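Local coordinates for carboxymuconolactone decarboxylase family protein (Methanocaldococcus jannaschii, PDB 3D7I), which belongs to the AhpD-like carboxymuconolactone decarboxylase family and may act as a peroxidase-type oxidoreductase in oxygen detoxification, at residues I47-V52 / K63-A68; E78-L83 / K97-L102. All blocks are in the same frame, centred on the assembly; numbering follows the deposited sequence.

Contact 1: residues I47-V52 / K63-A68; sequences IAIGIV and KQMKSA
I49 and Q64, whose CA atoms lie 5.9 Å apart, form the middle of this contact, and I49 spreads its branches over three residues of 63-68. Its CG1 passes Q64 CB at 4.1 Å; beyond it, CD1 ends 3.8 Å from A68 CB. A chi1 of -68° sets CG1 beside the backbone N and anti to the carbonyl carbon, while CG2 stands anti to the backbone N and meets CG of M65, a selenomethionine, at 4.2 Å, the two side chains crossing at about a right angle. Q64 serves the other flank. Its chain bends at chi2 (-73°), which turns CD back over A48, where OE1 lies 3.7 Å from A48 CB; Q64 CG touches V52 CG2 at 3.9 Å. The amide thus rests on a methyl group, and its buried OE1 has no hydrogen-bonding partner in the model. The pairing is an antiparallel one within the all-helical AhpD-like fold: helices 41-53 and 58-72 are joined by a short connection, and the local axes run at 163° with a closest approach of 9.5 Å. No hydrogen bond links the segments. Trimming I49 to an alanine would probably open a gap beside A68 and M65, since CG1, CG2 and CD1 supply all its side-chain contacts here. In the next shell, I79 and V82 of helix 76-90 touch I49, while M65 is bordered by L83 and, from helix 92-104, by A98, I101 and L102. A60 and I61 pack on V52, and V85 of a second subunit reaches A48.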
loop_
_atom_site.group_PDB
_atom_site.type_symbol
_atom_site.label_atom_id
_atom_site.label_comp_id
_atom_site.label_asym_id
_atom_site.label_seq_id
_atom_site.Cartn_x
_atom_site.Cartn_y
_atom_site.Cartn_z
ATOM N N ILE B 47 10.196 16.025 -0.426
ATOM C CA ILE B 47 9.116 15.247 -0.991
ATOM C C ILE B 47 9.413 13.745 -0.913
ATOM O O ILE B 47 8.550 12.955 -0.536
ATOM C CB ILE B 47 8.829 15.690 -2.445
ATOM C CG1 ILE B 47 8.264 17.118 -2.479
ATOM C CG2 ILE B 47 7.844 14.719 -3.162
ATOM C CD1 ILE B 47 8.377 17.795 -3.871
ATOM N N ALA B 48 10.651 13.366 -1.254
ATOM C CA ALA B 48 11.053 11.957 -1.209
ATOM C C ALA B 48 10.915 11.411 0.220
ATOM O O ALA B 48 10.427 10.306 0.422
ATOM C CB ALA B 48 12.499 11.780 -1.750
ATOM N N ILE B 49 11.336 12.197 1.211
ATOM C CA ILE B 49 11.185 11.799 2.624
ATOM C C ILE B 49 9.732 11.555 2.937
ATOM O O ILE B 49 9.393 10.545 3.530
ATOM C CB ILE B 49 11.790 12.837 3.598
ATOM C CG1 ILE B 49 13.314 12.889 3.475
ATOM C CG2 ILE B 49 11.443 12.502 5.085
ATOM C CD1 ILE B 49 13.916 14.166 4.036
ATOM N N GLY B 50 8.863 12.500 2.543
ATOM C CA GLY B 50 7.431 12.352 2.750
ATOM C C GLY B 50 6.863 11.064 2.185
ATOM O O GLY B 50 6.093 10.353 2.836
ATOM N N ILE B 51 7.238 10.756 0.947
ATOM C CA ILE B 51 6.715 9.588 0.285
ATOM C C ILE B 51 7.166 8.323 0.992
ATOM O O ILE B 51 6.360 7.442 1.258
ATOM C CB ILE B 51 7.110 9.535 -1.210
ATOM C CG1 ILE B 51 6.399 10.662 -1.987
ATOM C CG2 ILE B 51 6.774 8.159 -1.837
ATOM C CD1 ILE B 51 6.915 10.919 -3.393
ATOM N N VAL B 52 8.460 8.208 1.250
ATOM C CA VAL B 52 9.016 7.015 1.903
ATOM C C VAL B 52 8.459 6.859 3.323
ATOM O O VAL B 52 8.129 5.750 3.777
ATOM C CB VAL B 52 10.551 7.093 1.944
ATOM C CG1 VAL B 52 11.140 5.885 2.678
ATOM C CG2 VAL B 52 11.126 7.171 0.505
ATOM N N LYS B 63 17.404 6.006 5.960
ATOM C CA LYS B 63 18.383 6.337 4.913
ATOM C C LYS B 63 18.054 7.625 4.171
ATOM O O LYS B 63 18.954 8.435 3.912
ATOM C CB LYS B 63 18.506 5.180 3.909
ATOM N N GLN B 64 16.781 7.840 3.823
ATOM C CA GLN B 64 16.404 9.098 3.177
ATOM C C GLN B 64 16.685 10.261 4.111
ATOM O O GLN B 64 17.177 11.292 3.681
ATOM C CB GLN B 64 14.922 9.141 2.731
ATOM C CG GLN B 64 14.622 8.635 1.299
ATOM C CD GLN B 64 15.083 9.578 0.181
ATOM O OE1 GLN B 64 15.306 10.772 0.391
ATOM N NE2 GLN B 64 15.208 9.037 -1.018
HETATM N N MSE B 65 16.334 10.114 5.389
HETATM C CA MSE B 65 16.507 11.193 6.336
HETATM C C MSE B 65 17.989 11.492 6.543
HETATM O O MSE B 65 18.407 12.661 6.518
HETATM C CB MSE B 65 15.859 10.835 7.675
HETATM C CG MSE B 65 14.313 10.843 7.623
HETATM SE SE MSE B 65 13.648 10.548 9.374
HETATM C CE MSE B 65 11.755 10.650 8.956
ATOM N N LYS B 66 18.769 10.427 6.741
ATOM C CA LYS B 66 20.217 10.558 7.002
ATOM C C LYS B 66 20.915 11.252 5.840
ATOM O O LYS B 66 21.654 12.212 6.037
ATOM C CB LYS B 66 20.854 9.186 7.255
ATOM C CG LYS B 66 20.642 8.647 8.647
ATOM N N SER B 67 20.660 10.775 4.631
ATOM C CA SER B 67 21.259 11.354 3.427
ATOM C C SER B 67 20.867 12.814 3.234
ATOM O O SER B 67 21.693 13.643 2.895
ATOM C CB SER B 67 20.879 10.542 2.185
ATOM O OG SER B 67 19.472 10.421 2.052
ATOM N N ALA B 68 19.597 13.132 3.451
ATOM C CA ALA B 68 19.154 14.519 3.339
ATOM C C ALA B 68 19.900 15.443 4.293
ATOM O O ALA B 68 20.270 16.565 3.933
ATOM C CB ALA B 68 17.650 14.618 3.601
#

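Contact 2: residues E78-L83 / K97-L102; sequences EIADVL and KAMKIL
L102 places CG anti to the backbone N (chi1 179°), whereas L83 holds CG beside its backbone N (chi1 -62°); both leucines send their methyls into the space between the helices, where L83 CD1 and L102 CD2 meet at 4.1 Å. L102 CD1 lies 3.8 Å from I79 CD1 and as near to I79 CB, touching the isoleucine at more than one point, while L102 CD2 approaches the backbone N of A80 at 3.8 Å. At the other end L83 sets both methyls against A98 CB, with CD2 at 3.6 Å, and CD1 also lies 3.6 Å from M99 N. M99, a selenomethionine, bends at chi2 and chi3, and its SE lies 3.8 Å from L83 CD1. The side-chain contacts are apolar, two methyls also lie against backbone nitrogens, and no hydrogen bond crosses. The segments run antiparallel at 173°, forming a helical hairpin of consecutive helices within the AhpD-like fold. I79 also packs on M69 of helix 58-72, and A53 of helix 41-53 touches both L83 and A98. On other surfaces, Y19 and V15 of a third subunit lie on A80 and M99 respectively, which places the hairpin between its own chain's helices and a subunit interface.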
loop_
_atom_site.group_PDB
_atom_site.type_symbol
_atom_site.label_atom_id
_atom_site.label_comp_id
_atom_site.label_asym_id
_atom_site.label_seq_id
_atom_site.Cartn_x
_atom_site.Cartn_y
_atom_site.Cartn_z
ATOM N N GLU B 78 12.954 20.733 9.775
ATOM C CA GLU B 78 12.381 20.635 8.435
ATOM C C GLU B 78 11.760 19.252 8.186
ATOM O O GLU B 78 10.668 19.145 7.624
ATOM C CB GLU B 78 13.423 20.934 7.364
ATOM C CG GLU B 78 13.854 22.388 7.345
ATOM C CD GLU B 78 15.046 22.678 6.427
ATOM O OE1 GLU B 78 15.941 21.818 6.229
ATOM O OE2 GLU B 78 15.077 23.796 5.887
ATOM N N ILE B 79 12.467 18.204 8.598
ATOM C CA ILE B 79 11.909 16.848 8.493
ATOM C C ILE B 79 10.613 16.695 9.299
ATOM O O ILE B 79 9.632 16.127 8.817
ATOM C CB ILE B 79 12.951 15.728 8.836
ATOM C CG1 ILE B 79 14.147 15.792 7.880
ATOM C CG2 ILE B 79 12.307 14.341 8.700
ATOM C CD1 ILE B 79 15.306 14.938 8.315
ATOM N N ALA B 80 10.567 17.263 10.496
ATOM C CA ALA B 80 9.371 17.192 11.296
ATOM C C ALA B 80 8.187 17.838 10.575
ATOM O O ALA B 80 7.081 17.328 10.622
ATOM C CB ALA B 80 9.595 17.821 12.658
ATOM N N ASP B 81 8.428 18.933 9.855
ATOM C CA ASP B 81 7.357 19.563 9.070
ATOM C C ASP B 81 6.869 18.682 7.925
ATOM O O ASP B 81 5.693 18.704 7.587
ATOM C CB ASP B 81 7.798 20.907 8.497
ATOM C CG ASP B 81 7.818 22.041 9.526
ATOM O OD1 ASP B 81 7.189 21.949 10.609
ATOM O OD2 ASP B 81 8.439 23.066 9.191
ATOM N N VAL B 82 7.777 17.910 7.318
ATOM C CA VAL B 82 7.388 16.892 6.358
ATOM C C VAL B 82 6.470 15.854 7.034
ATOM O O VAL B 82 5.409 15.482 6.487
ATOM C CB VAL B 82 8.623 16.197 5.734
ATOM C CG1 VAL B 82 8.204 15.037 4.826
ATOM C CG2 VAL B 82 9.549 17.230 5.000
ATOM N N LEU B 83 6.827 15.451 8.249
ATOM C CA LEU B 83 6.086 14.413 8.957
ATOM C C LEU B 83 4.678 14.874 9.361
ATOM O O LEU B 83 3.746 14.061 9.431
ATOM C CB LEU B 83 6.878 13.915 10.145
ATOM C CG LEU B 83 8.224 13.270 9.795
ATOM C CD1 LEU B 83 8.814 12.586 11.031
ATOM C CD2 LEU B 83 8.082 12.258 8.611
ATOM N N LYS B 97 5.986 6.230 13.694
ATOM C CA LYS B 97 7.169 5.460 13.312
ATOM C C LYS B 97 8.250 6.418 12.827
ATOM O O LYS B 97 9.409 6.323 13.239
ATOM C CB LYS B 97 6.821 4.447 12.209
ATOM C CG LYS B 97 7.992 3.597 11.708
ATOM C CD LYS B 97 7.528 2.447 10.796
ATOM C CE LYS B 97 8.444 1.238 10.913
ATOM N NZ LYS B 97 8.206 0.487 12.173
ATOM N N ALA B 98 7.871 7.331 11.937
ATOM C CA ALA B 98 8.820 8.289 11.327
ATOM C C ALA B 98 9.402 9.258 12.350
ATOM O O ALA B 98 10.624 9.577 12.331
ATOM C CB ALA B 98 8.140 9.062 10.175
HETATM N N MSE B 99 8.548 9.716 13.267
HETATM C CA MSE B 99 8.984 10.637 14.295
HETATM C C MSE B 99 10.019 9.966 15.172
HETATM O O MSE B 99 10.999 10.601 15.547
HETATM C CB MSE B 99 7.832 11.156 15.166
HETATM C CG MSE B 99 7.095 12.321 14.635
HETATM SE SE MSE B 99 8.165 13.986 14.499
HETATM C CE MSE B 99 9.211 13.732 15.446
ATOM N N LYS B 100 9.798 8.702 15.518
ATOM C CA LYS B 100 10.761 7.946 16.333
ATOM C C LYS B 100 12.120 7.771 15.656
ATOM O O LYS B 100 13.177 7.887 16.299
ATOM C CB LYS B 100 10.170 6.588 16.718
ATOM C CG LYS B 100 11.119 5.713 17.555
ATOM N N ILE B 101 12.090 7.485 14.364
ATOM C CA ILE B 101 13.296 7.385 13.558
ATOM C C ILE B 101 14.033 8.736 13.531
ATOM O O ILE B 101 15.256 8.785 13.730
ATOM C CB ILE B 101 12.987 6.917 12.125
ATOM C CG1 ILE B 101 12.432 5.480 12.113
ATOM C CG2 ILE B 101 14.230 7.014 11.233
ATOM C CD1 ILE B 101 11.817 5.067 10.764
ATOM N N LEU B 102 13.292 9.820 13.318
ATOM C CA LEU B 102 13.876 11.169 13.289
ATOM C C LEU B 102 14.546 11.498 14.608
ATOM O O LEU B 102 15.657 12.055 14.626
ATOM C CB LEU B 102 12.803 12.228 12.973
ATOM C CG LEU B 102 13.264 13.692 12.930
ATOM C CD1 LEU B 102 14.390 13.918 11.891
ATOM C CD2 LEU B 102 12.062 14.548 12.613
#

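Both contacts are buried antiparallel helix pairs, but the centre of contact 1 lies about 2 Å, and that of contact 2 about 11 Å, from the centre of the chain, and the two are about 10 Å apart. They involve four different helices, joined chiefly through M65: its CE packs 3.7 Å from I79 CG2, and its SE lies 4.0 Å from L102 CA. G50 N adds a further touch, 3.5 Å from V82 CG1. Contact 1 admits one amide into an otherwise apolar interface, whereas contact 2 is made by aliphatic and selenomethionine side chains. Both touch the second subunit; the sequence-later pair also borders a third.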